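Local coordinates for protein succinate-semialdehyde dehydrogenase (Synechococcus sp., PDB 4ITA) that probably oxidises succinic semialdehyde to succinate, using an NADP(H) cofactor, as a member of the aldehyde dehydrogenase family, at residues Ala167-Leu172 / Gly180-Leu185; Ala327-Gly332 / Thr346-Ile351. All coordinates share one frame; numbering follows the deposited sequence.

Contact 1. Residues Ala167-Leu172 / Gly180-Leu185. With EDO (1,2-ethanediol), chain E.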
# COMPACT_ATOMS: atom_id res chain seq x y z
N ALA A 167 -13.85 -24.78 -8.08
CA ALA A 167 -14.13 -25.43 -6.80
C ALA A 167 -14.17 -24.44 -5.65
O ALA A 167 -15.02 -24.56 -4.76
CB ALA A 167 -13.11 -26.54 -6.52
N VAL A 168 -13.27 -23.46 -5.64
CA VAL A 168 -13.28 -22.47 -4.56
C VAL A 168 -14.59 -21.67 -4.57
O VAL A 168 -15.21 -21.48 -3.52
CB VAL A 168 -12.07 -21.53 -4.63
CG1 VAL A 168 -12.24 -20.36 -3.67
CG2 VAL A 168 -10.78 -22.30 -4.34
N GLU A 169 -15.03 -21.25 -5.75
CA GLU A 169 -16.32 -20.57 -5.84
C GLU A 169 -17.45 -21.47 -5.35
O GLU A 169 -18.32 -21.01 -4.62
CB GLU A 169 -16.61 -20.05 -7.25
CG GLU A 169 -17.96 -19.34 -7.31
CD GLU A 169 -18.38 -18.81 -8.67
OE1 GLU A 169 -17.58 -18.16 -9.36
OE2 GLU A 169 -19.56 -18.99 -9.03
N ALA A 170 -17.43 -22.74 -5.75
CA ALA A 170 -18.48 -23.67 -5.35
C ALA A 170 -18.51 -23.89 -3.83
O ALA A 170 -19.57 -24.01 -3.24
CB ALA A 170 -18.33 -24.99 -6.07
N ILE A 171 -17.34 -23.93 -3.20
CA ILE A 171 -17.27 -24.06 -1.75
C ILE A 171 -17.94 -22.86 -1.09
O ILE A 171 -18.73 -23.00 -0.16
CB ILE A 171 -15.80 -24.15 -1.27
CG1 ILE A 171 -15.22 -25.52 -1.65
CG2 ILE A 171 -15.71 -23.95 0.24
CD1 ILE A 171 -13.70 -25.58 -1.58
N LEU A 172 -17.64 -21.67 -1.59
CA LEU A 172 -18.17 -20.45 -1.00
C LEU A 172 -19.68 -20.30 -1.22
O LEU A 172 -20.40 -19.81 -0.34
CB LEU A 172 -17.38 -19.22 -1.47
CG LEU A 172 -15.92 -19.25 -1.02
CD1 LEU A 172 -15.14 -18.13 -1.70
CD2 LEU A 172 -15.79 -19.11 0.48
N GLY A 180 -22.46 -13.26 -6.07
CA GLY A 180 -21.74 -12.03 -6.40
C GLY A 180 -20.72 -11.61 -5.37
O GLY A 180 -19.93 -10.70 -5.61
N VAL A 181 -20.73 -12.25 -4.20
CA VAL A 181 -19.75 -11.92 -3.18
C VAL A 181 -18.36 -12.46 -3.55
O VAL A 181 -17.35 -11.82 -3.25
CB VAL A 181 -20.22 -12.39 -1.79
CG1 VAL A 181 -19.10 -12.33 -0.76
CG2 VAL A 181 -21.42 -11.54 -1.35
N PHE A 182 -18.32 -13.63 -4.17
CA PHE A 182 -17.07 -14.17 -4.69
C PHE A 182 -17.34 -14.76 -6.06
O PHE A 182 -18.25 -15.58 -6.21
CB PHE A 182 -16.50 -15.26 -3.76
CG PHE A 182 -15.15 -15.77 -4.20
CD1 PHE A 182 -15.04 -16.71 -5.23
CD2 PHE A 182 -14.00 -15.32 -3.59
CE1 PHE A 182 -13.79 -17.18 -5.63
CE2 PHE A 182 -12.75 -15.78 -3.99
CZ PHE A 182 -12.65 -16.71 -5.01
N GLN A 183 -16.55 -14.36 -7.05
CA GLN A 183 -16.73 -14.91 -8.39
C GLN A 183 -15.40 -15.26 -9.01
O GLN A 183 -14.49 -14.44 -9.06
CB GLN A 183 -17.46 -13.93 -9.31
CG GLN A 183 -18.91 -13.64 -8.91
CD GLN A 183 -19.54 -12.61 -9.83
OE1 GLN A 183 -20.25 -12.95 -10.78
NE2 GLN A 183 -19.28 -11.34 -9.55
N THR A 184 -15.30 -16.49 -9.49
CA THR A 184 -14.17 -16.93 -10.30
C THR A 184 -14.34 -16.48 -11.74
O THR A 184 -15.38 -16.71 -12.36
CB THR A 184 -14.06 -18.44 -10.23
OG1 THR A 184 -13.55 -18.79 -8.94
CG2 THR A 184 -13.13 -18.99 -11.32
N LEU A 185 -13.32 -15.80 -12.25
CA LEU A 185 -13.30 -15.36 -13.65
C LEU A 185 -12.39 -16.27 -14.43
O LEU A 185 -11.16 -16.26 -14.24
CB LEU A 185 -12.81 -13.92 -13.76
CG LEU A 185 -13.49 -12.87 -12.88
CD1 LEU A 185 -12.89 -11.50 -13.14
CD2 LEU A 185 -15.00 -12.84 -13.11
C1 EDO E . -20.08 -17.84 -4.57
O1 EDO E . -21.30 -17.86 -5.31
C2 EDO E . -20.22 -16.95 -3.34
O2 EDO E . -20.52 -15.61 -3.72
O HOH W 1 -18.05 -16.64 -11.57
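With CG anti to the backbone N and the chain extended beyond it, E169 stretches from its helix to the backbone of T184, while F182 points its CB toward the same helix, its own CG also anti to the backbone N (chi1 -176°). The two meet inside a beta-alpha-beta unit of the Rossmann-like cofactor-binding domain: strand 152-156, helix 162-175 and strand 182-185, the last running nearly antiparallel to the helix (163°) with the axes 7.9 Å apart. Apolar packing and one direct polar link share the contact. L172 sets CD1 over one face of the F182 ring, offset toward the rim, a CH-pi contact in which CD1 lies 3.7 Å from the ring centroid. A branched leucine suits the spot, since one methyl can settle on the flat ring. Near the tip of the ring, V168 CG1 approaches F182 CZ obliquely at 3.9 Å; V168 also packs on V139 and F140, so it is wedged between the F182 ring and helix 137-149.

The polar link is E169 OE1, which accepts the backbone N-H of T184 through its anti lone pair, N to OE1 2.8 Å, nearly straight at 164°. Glutamate is long enough to span the gap, and a carboxylate oxygen can take a second donor: a water gives one hydrogen to E169 OE1 and another to T184 O, bridging side chain and strand. T184 adds a link of its own, its OG1 hydrogen-bonding to A165 O, one turn earlier in the helix. Q183 turns away from the helix, its NE2 bonded to K30 O. A 1,2-ethanediol, probably from the crystallisation liquor, sits beside the helix, and its O2 accepts a hydrogen bond from F182 N, N to O2 3.0 Å.

Contact 2. Residues Ala327-Gly332 / Thr346-Ile351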
# COMPACT_ATOMS: atom_id res chain seq x y z
N ALA A 327 29.49 -24.31 -13.21
CA ALA A 327 28.88 -24.89 -12.01
C ALA A 327 28.96 -26.41 -12.07
O ALA A 327 28.94 -27.00 -13.15
CB ALA A 327 27.43 -24.45 -11.87
N LYS A 328 29.05 -27.03 -10.90
CA LYS A 328 29.13 -28.49 -10.81
C LYS A 328 27.80 -29.08 -10.36
O LYS A 328 27.13 -28.52 -9.49
CB LYS A 328 30.24 -28.90 -9.86
CG LYS A 328 31.60 -28.37 -10.27
CD LYS A 328 31.93 -28.74 -11.71
CE LYS A 328 33.24 -28.10 -12.14
NZ LYS A 328 34.24 -28.17 -11.03
N ILE A 329 27.43 -30.21 -10.95
CA ILE A 329 26.25 -30.95 -10.55
C ILE A 329 26.65 -32.04 -9.57
O ILE A 329 27.41 -32.95 -9.91
CB ILE A 329 25.57 -31.64 -11.76
CG1 ILE A 329 25.14 -30.61 -12.80
CG2 ILE A 329 24.37 -32.47 -11.29
CD1 ILE A 329 24.60 -31.24 -14.09
N LEU A 330 26.15 -31.95 -8.35
CA LEU A 330 26.42 -32.97 -7.35
C LEU A 330 25.38 -34.09 -7.47
O LEU A 330 25.66 -35.25 -7.17
CB LEU A 330 26.39 -32.34 -5.95
CG LEU A 330 26.80 -33.18 -4.74
CD1 LEU A 330 28.25 -33.64 -4.87
CD2 LEU A 330 26.61 -32.39 -3.47
N LEU A 331 24.19 -33.73 -7.95
CA LEU A 331 23.07 -34.65 -8.05
C LEU A 331 22.06 -34.10 -9.05
O LEU A 331 21.81 -32.90 -9.07
CB LEU A 331 22.40 -34.78 -6.68
CG LEU A 331 21.25 -35.79 -6.63
CD1 LEU A 331 21.79 -37.21 -6.59
CD2 LEU A 331 20.36 -35.54 -5.44
N GLY A 332 21.47 -34.97 -9.87
CA GLY A 332 20.39 -34.58 -10.77
C GLY A 332 20.84 -33.78 -11.98
O GLY A 332 21.82 -34.14 -12.64
N THR A 346 18.02 -31.76 -7.37
CA THR A 346 19.29 -31.39 -7.96
C THR A 346 20.06 -30.50 -6.99
O THR A 346 19.47 -29.68 -6.30
CB THR A 346 19.07 -30.64 -9.29
OG1 THR A 346 18.42 -31.50 -10.23
CG2 THR A 346 20.38 -30.14 -9.89
N ILE A 347 21.38 -30.68 -6.95
CA ILE A 347 22.24 -29.82 -6.15
C ILE A 347 23.36 -29.29 -7.02
O ILE A 347 24.06 -30.08 -7.67
CB ILE A 347 22.83 -30.57 -4.93
CG1 ILE A 347 21.71 -31.08 -4.01
CG2 ILE A 347 23.81 -29.68 -4.18
CD1 ILE A 347 22.19 -32.04 -2.93
N LEU A 348 23.51 -27.97 -7.04
CA LEU A 348 24.58 -27.29 -7.77
C LEU A 348 25.55 -26.66 -6.79
O LEU A 348 25.16 -26.02 -5.81
CB LEU A 348 24.01 -26.20 -8.69
CG LEU A 348 22.95 -26.60 -9.72
CD1 LEU A 348 22.44 -25.38 -10.47
CD2 LEU A 348 23.48 -27.65 -10.68
N THR A 349 26.84 -26.83 -7.08
CA THR A 349 27.91 -26.27 -6.26
C THR A 349 28.90 -25.54 -7.14
O THR A 349 28.85 -25.64 -8.38
CB THR A 349 28.66 -27.39 -5.51
OG1 THR A 349 29.34 -28.22 -6.47
CG2 THR A 349 27.71 -28.24 -4.69
N GLU A 350 29.80 -24.79 -6.51
CA GLU A 350 30.89 -24.11 -7.21
C GLU A 350 30.38 -23.25 -8.37
O GLU A 350 30.97 -23.24 -9.45
CB GLU A 350 31.91 -25.13 -7.73
CG GLU A 350 32.50 -26.04 -6.67
CD GLU A 350 33.42 -27.09 -7.26
OE1 GLU A 350 33.98 -26.85 -8.35
OE2 GLU A 350 33.59 -28.15 -6.62
N ILE A 351 29.29 -22.54 -8.13
CA ILE A 351 28.72 -21.69 -9.17
C ILE A 351 29.61 -20.47 -9.35
O ILE A 351 29.91 -19.77 -8.39
CB ILE A 351 27.28 -21.27 -8.81
CG1 ILE A 351 26.42 -22.52 -8.59
CG2 ILE A 351 26.70 -20.38 -9.90
CD1 ILE A 351 25.15 -22.26 -7.81
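K328 O is met by two groups of the facing strand: the N-H of T349, with N to O 3.0 Å, and the CA-H of L348 in a CA-H...O contact. K328 N returns a bond to T349 O at 2.9 Å, almost straight (171°), making K328 and T349 a hydrogen-bonded antiparallel pair. The K328 side chain bends at chi2 and chi4, and NZ forms a salt bridge with OE1 of E350, just past strand 346-349, at 3.0 Å, reached on the syn side but 33° out of the carboxylate plane. Two long charged residues suit this exposed margin.

I329 and L348, a non-hydrogen-bonded pair, lie side by side, I329 CG1 against L348 CD2 at 4.0 Å; I329 also meets V323 of helix 309-325. L330 and I347 run alongside each other as well, CD2 to CG2, near helix 274-289. Here the register slips by one: L330 N binds I347 O at 2.9 Å, whereas I347 N binds L331 O. G332 follows with positive phi (75°), which favours glycine. L330 is the extra residue of a beta bulge, the shift falling between the I329-L348 and L331-I347 pairs, in the antiparallel edge strand of a mixed seven-stranded sheet.

In the fold
Contact 1 closes before contact 2 opens along the chain, and the two lie on opposite sides of its centre, with their own centres 44 Å apart and nearest atoms about 30 Å apart. They belong to different sheets. Contact 1 holds a helix to the parallel-rich sheet of the Rossmann-like cofactor-binding domain; the side chain of T184 is about 11 Å from the bound NADPH, too far to touch it. Contact 2 pairs the outermost strand of the seven-stranded sheet, in what is probably the catalytic domain of the aldehyde dehydrogenase fold, with its neighbour; its centre lies about 27 Å from the centre of the chain, that of contact 1 about 19 Å.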